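Local atomic coordinates of histidine kinase (Caulobacter vibrioides, PDB entry 6TNE), a protein that is a hybrid histidine kinase whose receiver domain probably accepts a phosphoryl group in bacterial signalling. Residues G33-E41 with L64-L72; A44-V54 with Y71-S81. All coordinates share one frame; numbering follows the deposited sequence.

Contact 1. Residues G33-E41 with L64-L72; sequences GEEALIIAE and LLKKARGYL
Leu37 fits as a knob into a hole formed by Leu64, Lys67, Ala68 and Tyr71, and this one side chain illustrates how two nearly parallel helices can lock without a polar bond. Its CD1 makes the close contacts, 3.6 Å from Lys67 O, and meets Tyr71 CE2 in the ring plane, at the edge, 3.8 Å away. The branch reaches across because CG stands anti to the backbone N (chi1 -171°). Lys67 crosses Leu37 at about a right angle and touches it with CB, while its far end leads away.

The same tyrosine ring is used differently on its face. Glu41 CA sits over the ring centre, 3.9 Å from the centroid of Tyr71 and 13° off the normal, a CH-pi contact. From there the glutamate chain runs extended alongside the ring, and its carboxylate lies almost parallel to the aromatic plane. Glu41 CD is 3.8 Å from Tyr71 OH, but no hydrogen bond joins the two side chains. Nearer the backbone, Tyr71 CB lies 3.5 Å from Ala40 O.

Alanines and Leu64 close the side toward the sheet. The methyls of Ala40 and Ala68 face each other, with 4.3 Å between their CB atoms, and Leu64 CD2 lies 3.8 Å from Ala36 CB. Leu64 CD1, the other branch, leans on the carbonyl of Gly33.

Behind this layer, Ala36 and Leu64 both touch Val6 of strand 2-6, so the pair of helices packs on a shared sheet face of the receiver domain. The short helical segments approach to 9.0 Å between axes and run only 13° from parallel. With no hydrogen bond across the interface, the hold between the helices probably comes from the close fit of apolar surfaces, the tyrosine ring and glutamate stem forming its outer margin.

Contact 2. Residues A44-V54 with Y71-S81; sequences AGTIDLLISDV and YLGTAPVMFIS
Asp53 OD1 is gripped by several groups: a water 2.6 Å away donates to it and also bonds Ser81 OG, Lys103 forms a salt bridge, and Val54 N adds a weak bond. The strands 49-53 and 77-81 belong to a right-handed beta-alpha-beta crossover of the CheY-like receiver fold. Asp53, at the C-terminal end of its strand, probably corresponds to the phosphoacceptor of this family, with Glu7 and Asp8 close to its OD2.

Four sound backbone bonds form the parallel ladder. The shortest, Met78 N to Leu50 O at 2.8 Å, runs nearly along the C=O axis, whereas Ile80 N approaches Ser52 O 33° away from the carbonyl plane. Before the strands, Gly45 N bonds Tyr71 O at 3.0 Å, tying the linker ahead of strand 49-53 to the end of the helix.

On the face toward helix 61-72, apolar side chains dominate. With CG anti to its backbone N (chi1 172°), Leu50 lies beside Val77 but crosses Leu72 at about a right angle, its CD2 3.8 Å from Leu72 CD1. Leu72 CD2 turns instead to Ile47. Further along, Val77 CG1 stands 3.8 Å above the Phe79 ring plane, offset toward the rim.

Contact 2 lies in the buried centre of the domain, whereas contact 1 is farther out and only partly buried. Helix 61-72 takes part in both: one side meets helix 33-42, and its last residues, Tyr71 and Leu72, lead into the turn before strand 77-81. The chemistry changes accordingly. Helix against helix relies on van der Waals and CH-pi contacts, with no hydrogen bond across it, while the central strand 49-53 and its neighbour 77-81 share backbone hydrogen bonds, and strand 49-53 ends in an aspartate. Between the contacts, Leu65 CD1 packs on Val77 CG2 at 3.5 Å, joining the helix to the strand that follows it.

Contact 1. Residues G33-E41 with L64-L72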
ATOM      1  N   GLY A  33       4.717  -3.122  -9.276  1.00 13.59           N
ATOM      2  CA  GLY A  33       5.792  -3.228  -8.313  1.00 15.03           C
ATOM      3  C   GLY A  33       7.056  -2.538  -8.722  1.00 15.21           C
ATOM      4  O   GLY A  33       7.784  -2.019  -7.885  1.00 17.15           O
ATOM      5  N   GLU A  34       7.349  -2.534 -10.010  1.00 17.60           N
ATOM      6  CA  GLU A  34       8.554  -1.879 -10.464  1.00 20.42           C
ATOM      7  C   GLU A  34       8.494  -0.350 -10.189  1.00 16.72           C
ATOM      8  O   GLU A  34       9.460   0.256  -9.698  1.00 18.29           O
ATOM      9  CB  GLU A  34       8.770  -2.371 -11.904  1.00 27.14           C
ATOM     10  CG  GLU A  34       8.977  -4.032 -11.977  1.00 34.31           C
ATOM     11  CD  GLU A  34       7.702  -5.057 -12.045  1.00 35.11           C
ATOM     12  OE1 GLU A  34       7.888  -6.291 -12.242  1.00 28.94           O
ATOM     13  OE2 GLU A  34       6.514  -4.727 -11.925  1.00 24.20           O
ATOM     14  N   GLU A  35       7.338   0.287 -10.450  1.00 17.30           N
ATOM     15  CA  GLU A  35       7.150   1.694 -10.081  1.00 15.46           C
ATOM     16  C   GLU A  35       7.216   1.883  -8.578  1.00 13.10           C
ATOM     17  O   GLU A  35       7.856   2.809  -8.073  1.00 13.70           O
ATOM     18  CB  GLU A  35       5.772   2.113 -10.579  1.00 18.09           C
ATOM     19  CG  GLU A  35       5.436   3.517 -10.227  1.00 20.97           C
ATOM     20  CD  GLU A  35       4.068   4.008 -10.740  1.00 21.35           C
ATOM     21  OE1 GLU A  35       3.823   5.207 -10.617  1.00 26.87           O
ATOM     22  OE2 GLU A  35       3.229   3.223 -11.248  1.00 19.18           O
ATOM     23  N   ALA A  36       6.549   0.992  -7.826  1.00 11.52           N
ATOM     24  CA  ALA A  36       6.548   1.089  -6.374  1.00 11.37           C
ATOM     25  C   ALA A  36       7.946   1.021  -5.799  1.00 11.08           C
ATOM     26  O   ALA A  36       8.254   1.694  -4.818  1.00 11.32           O
ATOM     27  CB  ALA A  36       5.648   0.025  -5.784  1.00 12.31           C
ATOM     28  N   LEU A  37       8.796   0.153  -6.355  1.00 11.52           N
ATOM     29  CA  LEU A  37      10.153   0.009  -5.833  1.00 12.57           C
ATOM     30  C   LEU A  37      10.934   1.306  -5.994  1.00 12.39           C
ATOM     31  O   LEU A  37      11.697   1.683  -5.115  1.00 14.38           O
ATOM     32  CB  LEU A  37      10.822  -1.169  -6.530  1.00 14.44           C
ATOM     33  CG  LEU A  37      12.157  -1.594  -5.964  1.00 21.27           C
ATOM     34  CD1 LEU A  37      12.088  -1.947  -4.485  1.00 19.49           C
ATOM     35  CD2 LEU A  37      12.621  -2.800  -6.791  1.00 22.18           C
ATOM     36  N   ILE A  38      10.766   2.002  -7.120  1.00 13.02           N
ATOM     37  CA  ILE A  38      11.447   3.282  -7.308  1.00 13.79           C
ATOM     38  C   ILE A  38      10.901   4.325  -6.348  1.00 12.50           C
ATOM     39  O   ILE A  38      11.659   5.068  -5.732  1.00 13.26           O
ATOM     40  CB  ILE A  38      11.307   3.704  -8.778  1.00 15.83           C
ATOM     41  CG1 ILE A  38      12.157   2.772  -9.629  1.00 20.55           C
ATOM     42  CG2 ILE A  38      11.664   5.193  -8.985  1.00 17.01           C
ATOM     43  CD1 ILE A  38      11.950   2.912 -11.084  1.00 23.03           C
ATOM     44  N   ILE A  39       9.566   4.357  -6.158  1.00 11.85           N
ATOM     45  CA  ILE A  39       9.002   5.298  -5.207  1.00 11.92           C
ATOM     46  C   ILE A  39       9.522   5.033  -3.803  1.00 11.97           C
ATOM     47  O   ILE A  39       9.890   5.954  -3.062  1.00 12.72           O
ATOM     48  CB  ILE A  39       7.456   5.256  -5.251  1.00 11.71           C
ATOM     49  CG1 ILE A  39       6.945   5.764  -6.592  1.00 12.97           C
ATOM     50  CG2 ILE A  39       6.850   6.107  -4.136  1.00 13.13           C
ATOM     51  CD1 ILE A  39       5.508   5.368  -6.857  1.00 14.74           C
ATOM     52  N   ALA A  40       9.574   3.754  -3.419  1.00 12.50           N
ATOM     53  CA  ALA A  40      10.060   3.400  -2.080  1.00 12.92           C
ATOM     54  C   ALA A  40      11.502   3.828  -1.893  1.00 13.45           C
ATOM     55  O   ALA A  40      11.851   4.398  -0.848  1.00 15.47           O
ATOM     56  CB  ALA A  40       9.890   1.895  -1.838  1.00 14.14           C
ATOM     57  N   GLU A  41      12.350   3.594  -2.900  1.00 13.45           N
ATOM     58  CA  GLU A  41      13.744   3.993  -2.777  1.00 14.63           C
ATOM     59  C   GLU A  41      13.862   5.498  -2.609  1.00 14.71           C
ATOM     60  O   GLU A  41      14.628   5.986  -1.771  1.00 16.36           O
ATOM     61  CB  GLU A  41      14.512   3.540  -3.995  1.00 17.15           C
ATOM     62  CG  GLU A  41      15.937   3.873  -3.802  1.00 19.23           C
ATOM     63  CD  GLU A  41      16.805   3.373  -4.905  1.00 22.50           C
ATOM     64  OE1 GLU A  41      18.044   3.400  -4.736  1.00 27.59           O
ATOM     65  OE2 GLU A  41      16.258   2.963  -5.955  1.00 22.67           O
ATOM     66  N   LEU A  64       7.366  -7.638  -4.154  1.00 12.06           N
ATOM     67  CA  LEU A  64       7.648  -6.226  -3.944  1.00 11.67           C
ATOM     68  C   LEU A  64       8.086  -5.983  -2.510  1.00 11.71           C
ATOM     69  O   LEU A  64       9.074  -5.278  -2.279  1.00 12.57           O
ATOM     70  CB  LEU A  64       6.413  -5.389  -4.293  1.00 12.29           C
ATOM     71  CG  LEU A  64       6.470  -3.935  -3.796  1.00 12.05           C
ATOM     72  CD1 LEU A  64       7.626  -3.152  -4.473  1.00 12.88           C
ATOM     73  CD2 LEU A  64       5.125  -3.273  -4.073  1.00 12.94           C
ATOM     74  N   LEU A  65       7.386  -6.562  -1.530  1.00 12.05           N
ATOM     75  CA  LEU A  65       7.784  -6.355  -0.142  1.00 12.50           C
ATOM     76  C   LEU A  65       9.198  -6.857   0.089  1.00 13.29           C
ATOM     77  O   LEU A  65       9.997  -6.209   0.766  1.00 14.52           O
ATOM     78  CB  LEU A  65       6.794  -7.060   0.787  1.00 14.76           C
ATOM     79  CG  LEU A  65       7.144  -6.952   2.266  1.00 14.78           C
ATOM     80  CD1 LEU A  65       7.246  -5.439   2.624  1.00 17.82           C
ATOM     81  CD2 LEU A  65       6.144  -7.670   3.130  1.00 17.11           C
ATOM     82  N   LYS A  66       9.532  -8.022  -0.447  1.00 14.43           N
ATOM     83  CA  LYS A  66      10.888  -8.526  -0.251  1.00 16.89           C
ATOM     84  C   LYS A  66      11.925  -7.559  -0.810  1.00 16.71           C
ATOM     85  O   LYS A  66      12.976  -7.344  -0.195  1.00 18.18           O
ATOM     86  CB  LYS A  66      10.987  -9.870  -0.921  1.00 21.18           C
ATOM     87  CG  LYS A  66      10.492 -10.985  -0.013  1.00 27.09           C
ATOM     88  CD  LYS A  66      11.444 -11.153   1.175  1.00 36.29           C
ATOM     89  CE  LYS A  66      11.133 -12.380   2.048  1.00 44.09           C
ATOM     90  NZ  LYS A  66      11.527 -12.164   3.476  1.00 41.75           N
ATOM     91  N   LYS A  67      11.643  -6.962  -1.949  1.00 15.10           N
ATOM     92  CA  LYS A  67      12.588  -6.039  -2.555  1.00 15.57           C
ATOM     93  C   LYS A  67      12.611  -4.673  -1.890  1.00 14.28           C
ATOM     94  O   LYS A  67      13.647  -3.990  -1.898  1.00 16.35           O
ATOM     95  CB  LYS A  67      12.278  -5.891  -4.034  1.00 16.00           C
ATOM     96  CG  LYS A  67      12.483  -7.151  -4.810  1.00 19.36           C
ATOM     97  CD  LYS A  67      12.129  -6.947  -6.264  1.00 23.66           C
ATOM     98  CE  LYS A  67      12.293  -8.203  -7.093  1.00 26.35           C
ATOM     99  NZ  LYS A  67      13.712  -8.633  -7.130  1.00 33.38           N
ATOM    100  N   ALA A  68      11.486  -4.265  -1.310  1.00 13.72           N
ATOM    101  CA  ALA A  68      11.311  -2.896  -0.844  1.00 13.84           C
ATOM    102  C   ALA A  68      11.383  -2.771   0.662  1.00 13.15           C
ATOM    103  O   ALA A  68      11.434  -1.663   1.153  1.00 14.39           O
ATOM    104  CB  ALA A  68       9.954  -2.336  -1.304  1.00 14.80           C
ATOM    105  N   ARG A  69      11.416  -3.883   1.400  1.00 15.21           N
ATOM    106  CA  ARG A  69      11.328  -3.820   2.850  1.00 16.72           C
ATOM    107  C   ARG A  69      12.413  -2.952   3.457  1.00 14.97           C
ATOM    108  O   ARG A  69      12.134  -2.196   4.394  1.00 16.61           O
ATOM    109  CB  ARG A  69      11.406  -5.253   3.417  1.00 22.26           C
ATOM    110  CG  ARG A  69      11.013  -5.444   4.877  0.57 32.08           C
ATOM    111  CD  ARG A  69       9.999  -4.423   5.290  0.57 29.15           C
ATOM    112  NE  ARG A  69       8.880  -4.961   6.059  0.57 25.66           N
ATOM    113  CZ  ARG A  69       8.056  -4.166   6.719  0.57 36.06           C
ATOM    114  NH1 ARG A  69       7.029  -4.665   7.418  0.57 26.47           N
ATOM    115  NH2 ARG A  69       8.274  -2.859   6.652  0.57 28.41           N
ATOM    116  N   GLY A  70      13.640  -3.040   2.934  1.00 14.28           N
ATOM    117  CA  GLY A  70      14.728  -2.203   3.449  1.00 14.66           C
ATOM    118  C   GLY A  70      14.429  -0.705   3.320  1.00 13.96           C
ATOM    119  O   GLY A  70      14.659   0.077   4.245  1.00 14.19           O
ATOM    120  N   TYR A  71      13.858  -0.276   2.168  1.00 14.45           N
ATOM    121  CA  TYR A  71      13.530   1.145   2.005  1.00 15.48           C
ATOM    122  C   TYR A  71      12.376   1.533   2.911  1.00 15.96           C
ATOM    123  O   TYR A  71      12.279   2.688   3.334  1.00 18.31           O
ATOM    124  CB  TYR A  71      13.141   1.434   0.546  1.00 16.06           C
ATOM    125  CG  TYR A  71      14.187   1.040  -0.436  1.00 15.90           C
ATOM    126  CD1 TYR A  71      15.529   1.443  -0.279  1.00 16.67           C
ATOM    127  CD2 TYR A  71      13.829   0.302  -1.548  1.00 19.06           C
ATOM    128  CE1 TYR A  71      16.486   1.107  -1.251  1.00 20.35           C
ATOM    129  CE2 TYR A  71      14.778  -0.050  -2.510  1.00 21.46           C
ATOM    130  CZ  TYR A  71      16.109   0.315  -2.306  1.00 21.40           C
ATOM    131  OH  TYR A  71      17.032  -0.035  -3.254  1.00 26.60           O
ATOM    132  N   LEU A  72      11.467   0.572   3.176  1.00 16.64           N
ATOM    133  CA  LEU A  72      10.310   0.813   4.023  1.00 18.66           C
ATOM    134  C   LEU A  72      10.654   0.828   5.510  1.00 18.03           C
ATOM    135  O   LEU A  72       9.862   1.343   6.310  1.00 20.26           O
ATOM    136  CB  LEU A  72       9.236  -0.247   3.750  1.00 20.90           C
ATOM    137  CG  LEU A  72       8.680  -0.189   2.333  1.00 24.33           C
ATOM    138  CD1 LEU A  72       7.815  -1.428   2.096  1.00 26.84           C
ATOM    139  CD2 LEU A  72       7.829   1.064   2.196  1.00 23.73           C
TER

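Contact 2. Residues A44-V54 with Y71-S81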
ATOM      1  N   ALA A  44      12.720   6.619   0.840  1.00 17.52           N
ATOM      2  CA  ALA A  44      13.134   5.663   1.854  1.00 19.51           C
ATOM      3  C   ALA A  44      13.106   6.294   3.238  1.00 20.83           C
ATOM      4  O   ALA A  44      13.520   7.448   3.432  1.00 22.89           O
ATOM      5  CB  ALA A  44      14.529   5.155   1.527  1.00 20.46           C
ATOM      6  N   GLY A  45      12.539   5.548   4.191  1.00 21.99           N
ATOM      7  CA  GLY A  45      12.418   5.992   5.580  1.00 24.42           C
ATOM      8  C   GLY A  45      11.360   7.044   5.854  1.00 24.98           C
ATOM      9  O   GLY A  45      11.251   7.494   7.001  1.00 29.32           O
ATOM     10  N   THR A  46      10.580   7.461   4.849  1.00 21.26           N
ATOM     11  CA  THR A  46       9.528   8.436   5.058  1.00 22.13           C
ATOM     12  C   THR A  46       8.143   7.873   4.766  1.00 19.70           C
ATOM     13  O   THR A  46       7.155   8.586   4.929  1.00 23.78           O
ATOM     14  CB  THR A  46       9.712   9.675   4.184  1.00 23.79           C
ATOM     15  OG1 THR A  46       9.389   9.329   2.819  1.00 22.69           O
ATOM     16  CG2 THR A  46      11.120  10.213   4.323  1.00 25.18           C
ATOM     17  N   ILE A  47       8.045   6.619   4.363  1.00 18.98           N
ATOM     18  CA  ILE A  47       6.752   5.988   4.121  1.00 19.29           C
ATOM     19  C   ILE A  47       6.264   5.345   5.410  1.00 18.68           C
ATOM     20  O   ILE A  47       7.021   4.644   6.091  1.00 21.32           O
ATOM     21  CB  ILE A  47       6.856   4.960   2.992  1.00 19.53           C
ATOM     22  CG1 ILE A  47       7.122   5.743   1.706  1.00 21.63           C
ATOM     23  CG2 ILE A  47       5.570   4.136   2.887  1.00 18.15           C
ATOM     24  CD1 ILE A  47       7.689   4.952   0.621  1.00 25.62           C
ATOM     25  N   ASP A  48       5.028   5.634   5.764  1.00 18.23           N
ATOM     26  CA  ASP A  48       4.449   5.128   6.991  1.00 19.45           C
ATOM     27  C   ASP A  48       3.687   3.829   6.817  1.00 17.82           C
ATOM     28  O   ASP A  48       3.430   3.158   7.806  1.00 19.09           O
ATOM     29  CB  ASP A  48       3.556   6.215   7.587  1.00 23.19           C
ATOM     30  CG  ASP A  48       4.345   7.459   7.932  1.00 27.19           C
ATOM     31  OD1 ASP A  48       5.318   7.322   8.711  1.00 29.93           O
ATOM     32  OD2 ASP A  48       4.039   8.551   7.419  1.00 28.35           O
ATOM     33  N   LEU A  49       3.275   3.482   5.602  1.00 15.94           N
ATOM     34  CA  LEU A  49       2.458   2.306   5.359  1.00 15.10           C
ATOM     35  C   LEU A  49       2.565   1.965   3.888  1.00 12.21           C
ATOM     36  O   LEU A  49       2.438   2.862   3.044  1.00 14.47           O
ATOM     37  CB  LEU A  49       0.986   2.607   5.704  1.00 15.68           C
ATOM     38  CG  LEU A  49      -0.052   1.514   5.403  1.00 15.39           C
ATOM     39  CD1 LEU A  49       0.143   0.248   6.216  1.00 17.04           C
ATOM     40  CD2 LEU A  49      -1.453   2.042   5.615  1.00 17.92           C
ATOM     41  N   LEU A  50       2.722   0.687   3.573  1.00 12.79           N
ATOM     42  CA  LEU A  50       2.574   0.182   2.217  1.00 11.73           C
ATOM     43  C   LEU A  50       1.242  -0.555   2.140  1.00 11.50           C
ATOM     44  O   LEU A  50       0.989  -1.425   2.979  1.00 12.31           O
ATOM     45  CB  LEU A  50       3.689  -0.828   1.908  1.00 13.16           C
ATOM     46  CG  LEU A  50       3.557  -1.595   0.591  1.00 13.28           C
ATOM     47  CD1 LEU A  50       3.570  -0.684  -0.597  1.00 14.38           C
ATOM     48  CD2 LEU A  50       4.615  -2.663   0.483  1.00 15.56           C
ATOM     49  N   ILE A  51       0.416  -0.223   1.156  1.00 10.76           N
ATOM     50  CA  ILE A  51      -0.784  -0.990   0.836  1.00 10.16           C
ATOM     51  C   ILE A  51      -0.560  -1.522  -0.564  1.00  9.55           C
ATOM     52  O   ILE A  51      -0.258  -0.736  -1.469  1.00 11.05           O
ATOM     53  CB  ILE A  51      -2.053  -0.135   0.857  1.00 11.01           C
ATOM     54  CG1 ILE A  51      -2.260   0.491   2.240  1.00 12.51           C
ATOM     55  CG2 ILE A  51      -3.254  -1.027   0.487  1.00 13.11           C
ATOM     56  CD1 ILE A  51      -3.452   1.456   2.289  1.00 14.19           C
ATOM     57  N   SER A  52      -0.638  -2.840  -0.767  1.00  9.83           N
ATOM     58  CA  SER A  52      -0.375  -3.383  -2.088  1.00 10.30           C
ATOM     59  C   SER A  52      -1.342  -4.484  -2.427  1.00 10.39           C
ATOM     60  O   SER A  52      -1.630  -5.360  -1.598  1.00 11.28           O
ATOM     61  CB  SER A  52       1.038  -3.964  -2.158  1.00 11.88           C
ATOM     62  OG  SER A  52       1.359  -4.411  -3.470  1.00 12.19           O
ATOM     63  N   ASP A  53      -1.812  -4.485  -3.671  1.00 10.87           N
ATOM     64  CA  ASP A  53      -2.464  -5.652  -4.246  1.00 11.37           C
ATOM     65  C   ASP A  53      -1.481  -6.813  -4.276  1.00 11.51           C
ATOM     66  O   ASP A  53      -0.262  -6.623  -4.307  1.00 13.13           O
ATOM     67  CB  ASP A  53      -2.962  -5.302  -5.668  1.00 14.65           C
ATOM     68  CG  ASP A  53      -4.063  -6.228  -6.206  1.00 15.62           C
ATOM     69  OD1 ASP A  53      -4.584  -7.053  -5.439  1.00 18.19           O
ATOM     70  OD2 ASP A  53      -4.338  -6.170  -7.435  1.00 17.55           O
ATOM     71  N   VAL A  54      -2.010  -8.024  -4.200  1.00 12.15           N
ATOM     72  CA  VAL A  54      -1.174  -9.227  -4.225  1.00 12.30           C
ATOM     73  C   VAL A  54      -0.793  -9.596  -5.648  1.00 12.60           C
ATOM     74  O   VAL A  54       0.399  -9.734  -5.961  1.00 15.52           O
ATOM     75  CB  VAL A  54      -1.854 -10.379  -3.444  1.00 13.37           C
ATOM     76  CG1 VAL A  54      -1.028 -11.675  -3.585  1.00 15.58           C
ATOM     77  CG2 VAL A  54      -2.008  -9.965  -1.992  1.00 14.55           C
ATOM     78  N   TYR A  71      13.858  -0.276   2.168  1.00 14.45           N
ATOM     79  CA  TYR A  71      13.530   1.145   2.005  1.00 15.48           C
ATOM     80  C   TYR A  71      12.376   1.533   2.911  1.00 15.96           C
ATOM     81  O   TYR A  71      12.279   2.688   3.334  1.00 18.31           O
ATOM     82  CB  TYR A  71      13.141   1.434   0.546  1.00 16.06           C
ATOM     83  CG  TYR A  71      14.187   1.040  -0.436  1.00 15.90           C
ATOM     84  CD1 TYR A  71      15.529   1.443  -0.279  1.00 16.67           C
ATOM     85  CD2 TYR A  71      13.829   0.302  -1.548  1.00 19.06           C
ATOM     86  CE1 TYR A  71      16.486   1.107  -1.251  1.00 20.35           C
ATOM     87  CE2 TYR A  71      14.778  -0.050  -2.510  1.00 21.46           C
ATOM     88  CZ  TYR A  71      16.109   0.315  -2.306  1.00 21.40           C
ATOM     89  OH  TYR A  71      17.032  -0.035  -3.254  1.00 26.60           O
ATOM     90  N   LEU A  72      11.467   0.572   3.176  1.00 16.64           N
ATOM     91  CA  LEU A  72      10.310   0.813   4.023  1.00 18.66           C
ATOM     92  C   LEU A  72      10.654   0.828   5.510  1.00 18.03           C
ATOM     93  O   LEU A  72       9.862   1.343   6.310  1.00 20.26           O
ATOM     94  CB  LEU A  72       9.236  -0.247   3.750  1.00 20.90           C
ATOM     95  CG  LEU A  72       8.680  -0.189   2.333  1.00 24.33           C
ATOM     96  CD1 LEU A  72       7.815  -1.428   2.096  1.00 26.84           C
ATOM     97  CD2 LEU A  72       7.829   1.064   2.196  1.00 23.73           C
ATOM     98  N   GLY A  73      11.778   0.259   5.916  1.00 17.93           N
ATOM     99  CA  GLY A  73      12.105   0.248   7.332  1.00 18.05           C
ATOM    100  C   GLY A  73      11.088  -0.607   8.053  1.00 19.05           C
ATOM    101  O   GLY A  73      10.749  -1.696   7.599  1.00 21.09           O
ATOM    102  N   THR A  74      10.588  -0.105   9.179  1.00 20.07           N
ATOM    103  CA  THR A  74       9.598  -0.837   9.954  1.00 19.78           C
ATOM    104  C   THR A  74       8.162  -0.484   9.574  1.00 20.64           C
ATOM    105  O   THR A  74       7.234  -0.832  10.316  1.00 20.46           O
ATOM    106  CB  THR A  74       9.832  -0.597  11.439  1.00 25.37           C
ATOM    107  OG1 THR A  74       9.670   0.802  11.704  1.00 31.61           O
ATOM    108  CG2 THR A  74      11.246  -1.050  11.828  1.00 28.98           C
ATOM    109  N   ALA A  75       7.961   0.219   8.467  1.00 18.72           N
ATOM    110  CA  ALA A  75       6.593   0.569   8.103  1.00 18.10           C
ATOM    111  C   ALA A  75       5.733  -0.691   8.019  1.00 17.71           C
ATOM    112  O   ALA A  75       6.164  -1.703   7.449  1.00 18.90           O
ATOM    113  CB  ALA A  75       6.567   1.245   6.740  1.00 20.23           C
ATOM    114  N   PRO A  76       4.502  -0.642   8.520  1.00 17.92           N
ATOM    115  CA  PRO A  76       3.574  -1.756   8.302  1.00 19.05           C
ATOM    116  C   PRO A  76       3.221  -1.911   6.832  1.00 16.54           C
ATOM    117  O   PRO A  76       3.363  -0.995   6.015  1.00 15.04           O
ATOM    118  CB  PRO A  76       2.337  -1.342   9.107  1.00 20.70           C
ATOM    119  CG  PRO A  76       2.442   0.214   9.234  1.00 24.14           C
ATOM    120  CD  PRO A  76       3.917   0.434   9.352  1.00 19.43           C
ATOM    121  N   VAL A  77       2.740  -3.095   6.510  1.00 16.91           N
ATOM    122  CA  VAL A  77       2.377  -3.475   5.152  1.00 15.86           C
ATOM    123  C   VAL A  77       1.008  -4.122   5.205  1.00 14.83           C
ATOM    124  O   VAL A  77       0.776  -4.996   6.056  1.00 17.68           O
ATOM    125  CB  VAL A  77       3.412  -4.435   4.526  1.00 17.71           C
ATOM    126  CG1 VAL A  77       2.969  -4.892   3.146  1.00 20.50           C
ATOM    127  CG2 VAL A  77       4.831  -3.835   4.579  1.00 20.10           C
ATOM    128  N   MET A  78       0.122  -3.731   4.304  1.00 13.07           N
ATOM    129  CA  MET A  78      -1.215  -4.291   4.202  1.00 12.04           C
ATOM    130  C   MET A  78      -1.418  -4.774   2.788  1.00 11.62           C
ATOM    131  O   MET A  78      -1.331  -3.977   1.832  1.00 12.54           O
ATOM    132  CB  MET A  78      -2.220  -3.209   4.492  1.00 14.62           C
ATOM    133  CG  MET A  78      -3.630  -3.674   4.420  1.00 18.83           C
ATOM    134  SD  MET A  78      -4.849  -2.501   4.986  1.00 30.80           S
ATOM    135  CE  MET A  78      -4.502  -1.043   4.094  1.00 44.70           C
ATOM    136  N   PHE A  79      -1.633  -6.063   2.618  1.00 11.48           N
ATOM    137  CA  PHE A  79      -1.952  -6.644   1.328  1.00 11.62           C
ATOM    138  C   PHE A  79      -3.444  -6.684   1.142  1.00 12.72           C
ATOM    139  O   PHE A  79      -4.184  -6.959   2.086  1.00 14.39           O
ATOM    140  CB  PHE A  79      -1.377  -8.049   1.230  1.00 12.83           C
ATOM    141  CG  PHE A  79       0.112  -8.055   1.079  1.00 12.38           C
ATOM    142  CD1 PHE A  79       0.719  -7.439  -0.037  1.00 13.12           C
ATOM    143  CD2 PHE A  79       0.916  -8.605   2.051  1.00 14.67           C
ATOM    144  CE1 PHE A  79       2.109  -7.400  -0.168  1.00 13.87           C
ATOM    145  CE2 PHE A  79       2.302  -8.544   1.931  1.00 15.92           C
ATOM    146  CZ  PHE A  79       2.888  -7.957   0.832  1.00 15.10           C
ATOM    147  N   ILE A  80      -3.873  -6.458  -0.080  1.00 12.99           N
ATOM    148  CA  ILE A  80      -5.271  -6.516  -0.463  1.00 13.52           C
ATOM    149  C   ILE A  80      -5.407  -7.510  -1.609  1.00 12.99           C
ATOM    150  O   ILE A  80      -4.540  -7.596  -2.481  1.00 14.34           O
ATOM    151  CB  ILE A  80      -5.839  -5.126  -0.824  1.00 13.82           C
ATOM    152  CG1 ILE A  80      -5.160  -4.473  -2.032  1.00 14.25           C
ATOM    153  CG2 ILE A  80      -5.755  -4.174   0.408  1.00 17.42           C
ATOM    154  CD1 ILE A  80      -5.761  -3.181  -2.436  1.00 17.00           C
ATOM    155  N   SER A  81      -6.507  -8.259  -1.629  1.00 13.98           N
ATOM    156  CA  SER A  81      -6.726  -9.168  -2.757  1.00 17.02           C
ATOM    157  C   SER A  81      -8.143  -9.689  -2.700  1.00 18.38           C
ATOM    158  O   SER A  81      -8.723  -9.823  -1.616  1.00 19.56           O
ATOM    159  CB  SER A  81      -5.807 -10.405  -2.749  1.00 19.46           C
ATOM    160  OG  SER A  81      -5.996 -11.188  -3.930  1.00 21.17           O
TER
HETATM  161  O   HOH W   1      -4.691  -9.625  -5.779  1.00 18.27           O